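Local coordinates for protein fatty acid CoA ligase (Marinactinospora thermotolerans, PDB 6SQ8) that belongs to the AMP-binding (ANL) superfamily of enzymes and holds adenosine monophosphate in its pocket, at residues D450-A458 with H468-V476. Residues are numbered along the deposited sequence; the frame is centred on the assembly and turned at random.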
# COMPACT_ATOMS: atom_id res chain seq x y z
N ASP A 450 8.77 27.82 15.67
CA ASP A 450 8.35 27.73 17.05
C ASP A 450 6.97 28.34 17.22
O ASP A 450 6.81 29.33 17.91
CB ASP A 450 9.39 28.41 17.96
CG ASP A 450 9.23 28.10 19.44
OD1 ASP A 450 8.63 27.07 19.76
OD2 ASP A 450 9.71 28.91 20.24
N PRO A 451 5.92 27.78 16.57
CA PRO A 451 4.59 28.38 16.60
C PRO A 451 3.96 28.28 17.99
O PRO A 451 4.36 27.46 18.81
CB PRO A 451 3.81 27.53 15.60
CG PRO A 451 4.47 26.19 15.68
CD PRO A 451 5.93 26.52 15.82
N ASP A 452 2.98 29.14 18.21
CA ASP A 452 2.29 29.25 19.46
C ASP A 452 1.17 28.21 19.49
O ASP A 452 0.23 28.30 18.69
CB ASP A 452 1.77 30.68 19.65
CG ASP A 452 1.12 30.97 20.99
OD1 ASP A 452 0.92 30.03 21.77
OD2 ASP A 452 0.83 32.15 21.25
N PRO A 453 1.19 27.24 20.43
CA PRO A 453 0.11 26.28 20.56
C PRO A 453 -1.27 26.95 20.50
O PRO A 453 -2.21 26.39 19.96
CB PRO A 453 0.34 25.69 21.95
CG PRO A 453 1.82 25.78 22.16
CD PRO A 453 2.24 27.04 21.44
N GLU A 454 -1.36 28.16 21.07
CA GLU A 454 -2.60 28.86 21.17
C GLU A 454 -3.06 29.35 19.79
O GLU A 454 -4.27 29.45 19.57
CB GLU A 454 -2.49 30.02 22.17
CG GLU A 454 -3.80 30.28 22.90
CD GLU A 454 -4.37 29.05 23.59
OE1 GLU A 454 -3.59 28.38 24.31
OE2 GLU A 454 -5.58 28.75 23.38
N HIS A 455 -2.12 29.69 18.89
CA HIS A 455 -2.49 30.07 17.52
C HIS A 455 -3.14 28.89 16.81
O HIS A 455 -4.13 29.04 16.09
CB HIS A 455 -1.28 30.56 16.71
CG HIS A 455 -0.75 31.91 17.08
ND1 HIS A 455 -1.39 32.77 17.96
CD2 HIS A 455 0.37 32.55 16.68
CE1 HIS A 455 -0.69 33.88 18.07
NE2 HIS A 455 0.39 33.75 17.31
N LEU A 456 -2.59 27.70 17.05
CA LEU A 456 -3.08 26.47 16.46
C LEU A 456 -4.47 26.14 17.02
O LEU A 456 -5.38 25.81 16.26
CB LEU A 456 -2.07 25.34 16.73
CG LEU A 456 -0.64 25.57 16.24
CD1 LEU A 456 0.20 24.35 16.47
CD2 LEU A 456 -0.60 25.95 14.78
N ARG A 457 -4.64 26.23 18.34
CA ARG A 457 -5.94 26.02 18.94
C ARG A 457 -6.94 26.99 18.30
O ARG A 457 -8.05 26.61 17.98
CB ARG A 457 -5.88 26.17 20.45
CG ARG A 457 -5.23 24.97 21.15
CD ARG A 457 -5.33 25.01 22.66
NE ARG A 457 -4.06 25.35 23.29
CZ ARG A 457 -3.22 24.48 23.89
NH1 ARG A 457 -3.58 23.23 24.12
NH2 ARG A 457 -2.01 24.88 24.25
N ALA A 458 -6.52 28.24 18.11
CA ALA A 458 -7.38 29.33 17.65
C ALA A 458 -7.79 29.10 16.19
O ALA A 458 -8.93 29.42 15.79
CB ALA A 458 -6.67 30.64 17.80
N HIS A 468 -13.86 20.73 18.40
CA HIS A 468 -12.71 20.20 17.67
C HIS A 468 -11.36 20.67 18.22
O HIS A 468 -10.34 20.12 17.85
CB HIS A 468 -12.80 20.58 16.19
CG HIS A 468 -13.97 19.95 15.52
ND1 HIS A 468 -15.25 20.45 15.67
CD2 HIS A 468 -14.06 18.86 14.72
CE1 HIS A 468 -16.08 19.72 14.96
NE2 HIS A 468 -15.37 18.73 14.39
N VAL A 469 -11.38 21.69 19.08
CA VAL A 469 -10.15 22.31 19.55
C VAL A 469 -9.41 21.33 20.46
O VAL A 469 -9.98 20.82 21.43
CB VAL A 469 -10.39 23.66 20.25
CG1 VAL A 469 -9.07 24.24 20.74
CG2 VAL A 469 -11.09 24.67 19.34
N PRO A 470 -8.12 21.05 20.17
CA PRO A 470 -7.31 20.22 21.05
C PRO A 470 -7.01 20.94 22.37
O PRO A 470 -6.53 22.05 22.35
CB PRO A 470 -6.00 19.95 20.31
CG PRO A 470 -6.10 20.70 18.99
CD PRO A 470 -7.39 21.49 18.98
N ARG A 471 -7.27 20.25 23.49
CA ARG A 471 -6.91 20.74 24.81
C ARG A 471 -5.39 20.71 24.98
O ARG A 471 -4.81 21.66 25.43
CB ARG A 471 -7.61 19.90 25.90
CG ARG A 471 -7.24 20.29 27.32
CD ARG A 471 -8.37 20.03 28.29
NE ARG A 471 -8.12 18.89 29.15
CZ ARG A 471 -9.05 18.30 29.87
NH1 ARG A 471 -10.31 18.29 29.46
NH2 ARG A 471 -8.72 17.75 31.02
N ARG A 472 -4.77 19.58 24.63
CA ARG A 472 -3.33 19.39 24.77
C ARG A 472 -2.70 19.40 23.37
O ARG A 472 -3.22 18.78 22.44
CB ARG A 472 -3.01 18.09 25.52
CG ARG A 472 -3.65 17.98 26.91
CD ARG A 472 -2.78 17.42 28.03
NE ARG A 472 -1.35 17.63 27.82
CZ ARG A 472 -0.43 16.66 27.73
NH1 ARG A 472 -0.64 15.50 28.35
NH2 ARG A 472 0.68 16.85 27.02
N VAL A 473 -1.61 20.15 23.23
CA VAL A 473 -0.81 20.21 22.03
C VAL A 473 0.65 19.90 22.41
O VAL A 473 1.22 20.63 23.19
CB VAL A 473 -0.93 21.58 21.35
CG1 VAL A 473 0.02 21.71 20.16
CG2 VAL A 473 -2.35 21.86 20.91
N GLU A 474 1.21 18.84 21.84
CA GLU A 474 2.57 18.40 22.10
C GLU A 474 3.39 18.49 20.81
O GLU A 474 2.98 17.94 19.80
CB GLU A 474 2.53 16.95 22.56
CG GLU A 474 2.36 16.83 24.06
CD GLU A 474 3.73 16.93 24.70
OE1 GLU A 474 4.66 16.22 24.21
OE2 GLU A 474 3.88 17.74 25.64
N PHE A 475 4.55 19.14 20.88
CA PHE A 475 5.44 19.21 19.74
C PHE A 475 6.42 18.03 19.79
O PHE A 475 7.04 17.79 20.80
CB PHE A 475 6.16 20.56 19.69
CG PHE A 475 5.25 21.76 19.51
CD1 PHE A 475 4.37 21.82 18.45
CD2 PHE A 475 5.25 22.80 20.42
CE1 PHE A 475 3.54 22.92 18.27
CE2 PHE A 475 4.41 23.89 20.25
CZ PHE A 475 3.55 23.95 19.18
N VAL A 476 6.54 17.31 18.67
CA VAL A 476 7.27 16.05 18.59
C VAL A 476 8.12 16.07 17.32
O VAL A 476 7.82 16.82 16.38
CB VAL A 476 6.29 14.86 18.60
CG1 VAL A 476 5.50 14.78 19.90
CG2 VAL A 476 5.31 14.93 17.43
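F475 sends its ring from the edge strand up to the start of helix 453-458, where P451, P453 and L456 gather around it. The outer end of the ring does the touching: CE2 lies 3.7 Å from P453 CG, with the two side chains crossing at about a right angle, and CZ lies 3.6 Å from the carbonyl oxygen P451 O, met obliquely. On the other flank L456, coming from the opposite direction, sets CD1 against the ring edge, 4.1 Å from F475 CE1. With CG anti to its own carbonyl carbon (chi1 -63°), the F475 ring reaches the helix start. Two residues earlier in the strand, V473 points at the helix and packs its CB against P453 CB. This is the return half of a beta-alpha-beta unit in the C-terminal domain: strand 438-445, helix 453-463, then strand 472-475 alongside and parallel to the first. The axes of helix 453-458 and strand 472-475 come within 9.4 Å, their N-to-C directions 128° apart. F475 also touches V443 and V445 of the central strand, while L416 of helix 409-418 borders L456. Further up the helix, R457 lays its aliphatic part over the approach to the strand, CB 3.7 Å from V469 CG1 and CD near P470 O. A bend at chi3 (-106°) turns the guanidinium so that V473 CG2 sits over one face, offset toward the rim. One turn back, E454 OE1 accepts a hydrogen bond from R457 NE at 3.2 Å, as part of a salt bridge, reached from above the carboxylate plane, which ties down the inner part of the group. D452, at the N-cap position, accepts from E454 N through OD1 at 3.0 Å.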